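Local coordinates for diacylglycerol O-acyltransferase (Marinobacter hydrocarbonoclasticus, PDB 6CHJ), which probably transfers the acyl group of an acyl-CoA to a diacylglycerol to form triacylglycerol, and also acts as a wax ester synthase, at residues D38-L43 against F82-L87; L97-A102 against E116-E121. All blocks are in the same frame, centred on the assembly; numbering follows the deposited sequence.

How the interactions relate
Both contacts pack a helix on the same sheet, whose neighbouring parallel strands 82-86 and 115-121 supply one side of each. Helix 39-49 lies on one face (interaction 1) and helix 93-105 on the other (interaction 2). Both are buried, but interaction 1 lies farther out, about 25 Å from the centre of the chain to its own centre against about 16 Å, and it packs on the strand that is outermost within this chain; both contacts also touch the second subunit. Interaction 1 is purely apolar, whereas interaction 2 sets a phenylalanine against a histidine held by carboxylates. The two are joined by a probable hydrogen bond, E85 OE1 to H118 ND1, 2.8 Å long.

Interaction 1 (D38-L43 against F82-L87)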
loop_
_atom_site.group_PDB
_atom_site.type_symbol
_atom_site.label_atom_id
_atom_site.label_comp_id
_atom_site.label_asym_id
_atom_site.label_seq_id
_atom_site.Cartn_x
_atom_site.Cartn_y
_atom_site.Cartn_z
ATOM N N ASP B 38 23.451 2.651 -16.828
ATOM C CA ASP B 38 22.913 2.710 -15.477
ATOM C C ASP B 38 22.309 4.077 -15.169
ATOM O O ASP B 38 22.367 4.551 -14.032
ATOM C CB ASP B 38 24.001 2.358 -14.464
ATOM C CG ASP B 38 25.118 3.417 -14.387
ATOM O OD1 ASP B 38 25.235 4.274 -15.297
ATOM O OD2 ASP B 38 25.883 3.385 -13.395
ATOM N N TYR B 39 21.678 4.708 -16.169
ATOM C CA TYR B 39 21.249 6.104 -16.037
ATOM C C TYR B 39 20.174 6.298 -14.973
ATOM O O TYR B 39 20.103 7.372 -14.361
ATOM C CB TYR B 39 20.730 6.643 -17.378
ATOM C CG TYR B 39 19.935 7.927 -17.241
ATOM C CD1 TYR B 39 20.562 9.130 -16.945
ATOM C CD2 TYR B 39 18.547 7.931 -17.387
ATOM C CE1 TYR B 39 19.836 10.311 -16.816
ATOM C CE2 TYR B 39 17.808 9.101 -17.248
ATOM C CZ TYR B 39 18.457 10.290 -16.963
ATOM O OH TYR B 39 17.725 11.460 -16.819
ATOM N N VAL B 40 19.310 5.310 -14.747
ATOM C CA VAL B 40 18.231 5.550 -13.793
ATOM C C VAL B 40 18.783 5.543 -12.369
ATOM O O VAL B 40 18.497 6.454 -11.579
ATOM C CB VAL B 40 17.075 4.548 -13.983
ATOM C CG1 VAL B 40 15.864 4.992 -13.190
ATOM C CG2 VAL B 40 16.689 4.466 -15.467
ATOM N N ALA B 41 19.642 4.566 -12.045
ATOM C CA ALA B 41 20.253 4.554 -10.715
ATOM C C ALA B 41 20.996 5.859 -10.435
ATOM O O ALA B 41 20.897 6.411 -9.327
ATOM C CB ALA B 41 21.174 3.349 -10.565
ATOM N N GLN B 42 21.702 6.398 -11.443
ATOM C CA GLN B 42 22.290 7.734 -11.320
ATOM C C GLN B 42 21.225 8.781 -11.013
ATOM O O GLN B 42 21.441 9.676 -10.186
ATOM C CB GLN B 42 23.028 8.122 -12.608
ATOM C CG GLN B 42 24.106 7.162 -13.053
ATOM C CD GLN B 42 25.366 7.836 -13.573
ATOM O OE1 GLN B 42 25.402 8.364 -14.695
ATOM N NE2 GLN B 42 26.419 7.803 -12.761
ATOM N N LEU B 43 20.074 8.698 -11.699
ATOM C CA LEU B 43 19.018 9.693 -11.506
ATOM C C LEU B 43 18.449 9.627 -10.092
ATOM O O LEU B 43 18.218 10.663 -9.445
ATOM C CB LEU B 43 17.905 9.491 -12.538
ATOM C CG LEU B 43 16.659 10.363 -12.340
ATOM C CD1 LEU B 43 17.044 11.823 -12.180
ATOM C CD2 LEU B 43 15.651 10.185 -13.498
ATOM N N PHE B 82 9.706 9.849 -1.839
ATOM C CA PHE B 82 10.382 9.504 -3.085
ATOM C C PHE B 82 10.935 8.087 -3.016
ATOM O O PHE B 82 11.617 7.735 -2.052
ATOM C CB PHE B 82 11.516 10.479 -3.388
ATOM C CG PHE B 82 12.351 10.064 -4.555
ATOM C CD1 PHE B 82 11.763 9.868 -5.800
ATOM C CD2 PHE B 82 13.716 9.851 -4.414
ATOM C CE1 PHE B 82 12.519 9.476 -6.885
ATOM C CE2 PHE B 82 14.484 9.467 -5.487
ATOM C CZ PHE B 82 13.883 9.272 -6.732
ATOM N N ARG B 83 10.671 7.283 -4.049
ATOM C CA ARG B 83 11.008 5.869 -3.989
ATOM C C ARG B 83 11.592 5.404 -5.308
ATOM O O ARG B 83 11.109 5.771 -6.386
ATOM C CB ARG B 83 9.786 5.020 -3.632
ATOM C CG ARG B 83 9.235 5.405 -2.285
ATOM C CD ARG B 83 8.311 4.397 -1.709
ATOM N NE ARG B 83 7.551 5.021 -0.628
ATOM C CZ ARG B 83 6.387 4.569 -0.191
ATOM N NH1 ARG B 83 5.863 3.488 -0.747
ATOM N NH2 ARG B 83 5.743 5.197 0.785
ATOM N N PHE B 84 12.622 4.580 -5.201
ATOM C CA PHE B 84 13.349 4.014 -6.318
ATOM C C PHE B 84 13.034 2.527 -6.325
ATOM O O PHE B 84 13.370 1.812 -5.373
ATOM C CB PHE B 84 14.847 4.280 -6.167
ATOM C CG PHE B 84 15.686 3.828 -7.337
ATOM C CD1 PHE B 84 15.144 3.730 -8.615
ATOM C CD2 PHE B 84 17.029 3.510 -7.153
ATOM C CE1 PHE B 84 15.922 3.312 -9.684
ATOM C CE2 PHE B 84 17.826 3.097 -8.221
ATOM C CZ PHE B 84 17.272 2.998 -9.489
ATOM N N GLU B 85 12.369 2.069 -7.387
ATOM C CA GLU B 85 11.925 0.691 -7.489
ATOM C C GLU B 85 12.253 0.183 -8.882
ATOM O O GLU B 85 12.661 0.943 -9.769
ATOM C CB GLU B 85 10.416 0.558 -7.199
ATOM C CG GLU B 85 10.041 0.572 -5.717
ATOM C CD GLU B 85 8.921 1.568 -5.400
ATOM O OE1 GLU B 85 8.475 2.286 -6.320
ATOM O OE2 GLU B 85 8.491 1.639 -4.228
ATOM N N ALA B 86 12.043 -1.113 -9.075
ATOM C CA ALA B 86 12.506 -1.797 -10.260
ATOM C C ALA B 86 11.462 -2.811 -10.683
ATOM O O ALA B 86 10.749 -3.373 -9.845
ATOM C CB ALA B 86 13.836 -2.518 -10.010
ATOM N N LEU B 87 11.379 -3.041 -12.031
ATOM C CA LEU B 87 10.396 -4.009 -12.469
ATOM C C LEU B 87 10.996 -5.406 -12.435
ATOM O O LEU B 87 12.191 -5.574 -12.654
ATOM C CB LEU B 87 9.929 -3.690 -13.886
ATOM C CG LEU B 87 9.103 -2.417 -14.071
ATOM C CD1 LEU B 87 8.708 -2.334 -15.504
ATOM C CD2 LEU B 87 7.862 -2.382 -13.155
#
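V40 meets F84 through a single methyl, its CG1, which lies 3.9 Å from F84 CE1. With CG1 swung opposite the backbone N (chi1 -168°), the valine directs this branch at the ring, which it approaches obliquely. Valine suits the spot because it is short, stiff and wholly apolar, and the same side chain also packs on L119 of the adjoining strand and on F31. The next residue, A41, brings the backbone itself to the ring: A41 CA is 3.6 Å from F84 CZ, while the methyl CB stands a little farther off, 4.1 Å from the same CZ. Alanine fits this position well, since a side chain of one carbon lets the aromatic tip come right up to the helix surface.

F84 is the one residue of the strand that carries the contact. It leaves the strand on the side of helix 39-49, and a chi1 of -175° extends the ring away from its own N, bringing CZ to A41 and CE1 to V40 across an 8.2 Å gap between A41 CA and F84 CA. A44 and R48, farther along that helix, also touch the ring, as does T89 of the second subunit, so the packing lies close to the dimer interface. In the sheet, the strand alternates its sides: F84 turns to this helix, R83 and E85 to helix 93-105. No hydrogen bond crosses between 38-43 and 82-87; dispersion and the burial of hydrocarbon hold helix and strand here, which makes the fit of shapes, rather than any directed bond, the basis of the contact.

Interaction 2 (L97-A102 against E116-E121); sequences LSFVSA and EVHLIE
The unusual feature here is a phenylalanine whose ring edge meets the nitrogen of a histidine: F99 CZ lies 3.6 Å from H118 ND1, near the plane of the F99 ring. The contact belongs to the beta-alpha-beta unit of strand 82-86, helix 93-105 and strand 115-121, and packs that connecting helix against the second strand. The two rings meet obliquely, their planes at 63°. I120 covers one face of F99 in a CH-pi contact, with CG1 4.1 Å from the ring centroid and shifted toward the rim; its methyl CD1 comes within 3.5 Å of F99 CD2. Isoleucine suits this place because its longer branch can lie across an aromatic face. F99 leaves the helix toward the strand, and with chi1 at 172° its ring is carried away from its own backbone N onto I120 and H118, offering a face to hydrocarbon and an edge to imidazole at once. Were an alanine here, I120 would probably lose the aromatic face it lies on and H118 the ring edge beside ND1, leaving a gap between helix and strand. Beyond the ND1 bond to E85, H118 is also held by E116, so both ring nitrogens are engaged. H118 NE2 donates to E116 OE1, 2.8 Å long and fairly straight at 164°, reaching the carboxylate oxygen on its anti side.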
loop_
_atom_site.group_PDB
_atom_site.type_symbol
_atom_site.label_atom_id
_atom_site.label_comp_id
_atom_site.label_asym_id
_atom_site.label_seq_id
_atom_site.Cartn_x
_atom_site.Cartn_y
_atom_site.Cartn_z
ATOM N N LEU B 97 2.617 -2.145 -15.765
ATOM C CA LEU B 97 1.239 -1.868 -15.410
ATOM C C LEU B 97 0.851 -2.605 -14.144
ATOM O O LEU B 97 0.053 -2.077 -13.363
ATOM C CB LEU B 97 0.298 -2.230 -16.557
ATOM C CG LEU B 97 0.524 -1.431 -17.851
ATOM C CD1 LEU B 97 -0.474 -1.834 -18.923
ATOM C CD2 LEU B 97 0.498 0.078 -17.636
ATOM N N SER B 98 1.424 -3.803 -13.931
ATOM C CA SER B 98 1.225 -4.521 -12.674
ATOM C C SER B 98 1.774 -3.729 -11.513
ATOM O O SER B 98 1.166 -3.701 -10.434
ATOM C CB SER B 98 1.891 -5.890 -12.713
ATOM O OG SER B 98 1.704 -6.490 -13.980
ATOM N N PHE B 99 2.922 -3.080 -11.713
ATOM C CA PHE B 99 3.499 -2.280 -10.642
ATOM C C PHE B 99 2.552 -1.153 -10.255
ATOM O O PHE B 99 2.341 -0.887 -9.066
ATOM C CB PHE B 99 4.876 -1.720 -11.039
ATOM C CG PHE B 99 5.432 -0.736 -10.034
ATOM C CD1 PHE B 99 6.260 -1.166 -9.003
ATOM C CD2 PHE B 99 5.058 0.616 -10.071
ATOM C CE1 PHE B 99 6.733 -0.261 -8.042
ATOM C CE2 PHE B 99 5.518 1.520 -9.109
ATOM C CZ PHE B 99 6.366 1.079 -8.093
ATOM N N VAL B 100 1.991 -0.459 -11.248
ATOM C CA VAL B 100 1.111 0.667 -10.937
ATOM C C VAL B 100 -0.189 0.176 -10.296
ATOM O O VAL B 100 -0.737 0.837 -9.400
ATOM C CB VAL B 100 0.851 1.514 -12.199
ATOM C CG1 VAL B 100 -0.168 2.616 -11.906
ATOM C CG2 VAL B 100 2.178 2.115 -12.726
ATOM N N SER B 101 -0.671 -1.005 -10.695
ATOM C CA SER B 101 -1.919 -1.537 -10.152
ATOM C C SER B 101 -1.772 -1.867 -8.665
ATOM O O SER B 101 -2.646 -1.530 -7.853
ATOM C CB SER B 101 -2.345 -2.769 -10.957
ATOM O OG SER B 101 -2.293 -2.519 -12.363
ATOM N N ALA B 102 -0.655 -2.508 -8.297
ATOM C CA ALA B 102 -0.326 -2.756 -6.893
ATOM C C ALA B 102 -0.149 -1.453 -6.121
ATOM O O ALA B 102 -0.718 -1.273 -5.040
ATOM C CB ALA B 102 0.955 -3.600 -6.798
ATOM N N GLU B 116 3.344 10.699 -3.323
ATOM C CA GLU B 116 4.487 9.828 -3.546
ATOM C C GLU B 116 4.922 9.973 -4.994
ATOM O O GLU B 116 4.078 10.129 -5.885
ATOM C CB GLU B 116 4.161 8.365 -3.270
ATOM C CG GLU B 116 3.828 8.048 -1.830
ATOM C CD GLU B 116 3.062 6.743 -1.675
ATOM O OE1 GLU B 116 3.147 5.860 -2.563
ATOM O OE2 GLU B 116 2.350 6.608 -0.659
ATOM N N VAL B 117 6.230 9.916 -5.226
ATOM C CA VAL B 117 6.789 9.753 -6.564
ATOM C C VAL B 117 7.586 8.453 -6.588
ATOM O O VAL B 117 8.451 8.230 -5.732
ATOM C CB VAL B 117 7.682 10.938 -6.972
ATOM C CG1 VAL B 117 8.170 10.752 -8.390
ATOM C CG2 VAL B 117 6.952 12.258 -6.800
ATOM N N HIS B 118 7.304 7.611 -7.574
ATOM C CA HIS B 118 7.944 6.312 -7.725
ATOM C C HIS B 118 8.736 6.320 -9.030
ATOM O O HIS B 118 8.154 6.303 -10.123
ATOM C CB HIS B 118 6.896 5.197 -7.713
ATOM C CG HIS B 118 6.217 5.005 -6.388
ATOM N ND1 HIS B 118 6.277 3.818 -5.686
ATOM C CD2 HIS B 118 5.456 5.847 -5.641
ATOM C CE1 HIS B 118 5.592 3.938 -4.562
ATOM N NE2 HIS B 118 5.084 5.159 -4.510
ATOM N N LEU B 119 10.063 6.337 -8.920
ATOM C CA LEU B 119 10.938 6.180 -10.070
ATOM C C LEU B 119 11.204 4.693 -10.281
ATOM O O LEU B 119 11.801 4.032 -9.424
ATOM C CB LEU B 119 12.235 6.964 -9.866
ATOM C CG LEU B 119 13.393 6.792 -10.860
ATOM C CD1 LEU B 119 12.942 7.238 -12.234
ATOM C CD2 LEU B 119 14.650 7.574 -10.397
ATOM N N ILE B 120 10.781 4.177 -11.431
ATOM C CA ILE B 120 10.845 2.754 -11.754
ATOM C C ILE B 120 11.945 2.533 -12.790
ATOM O O ILE B 120 11.922 3.138 -13.873
ATOM C CB ILE B 120 9.497 2.233 -12.282
ATOM C CG1 ILE B 120 8.337 2.613 -11.331
ATOM C CG2 ILE B 120 9.572 0.724 -12.526
ATOM C CD1 ILE B 120 6.995 2.785 -12.044
ATOM N N GLU B 121 12.895 1.656 -12.464
ATOM C CA GLU B 121 13.948 1.189 -13.355
ATOM C C GLU B 121 13.612 -0.235 -13.775
ATOM O O GLU B 121 12.558 -0.773 -13.430
ATOM C CB GLU B 121 15.337 1.271 -12.683
ATOM C CG GLU B 121 15.678 0.111 -11.710
ATOM C CD GLU B 121 17.204 -0.094 -11.484
ATOM O OE1 GLU B 121 17.987 0.857 -11.691
ATOM O OE2 GLU B 121 17.618 -1.209 -11.072
#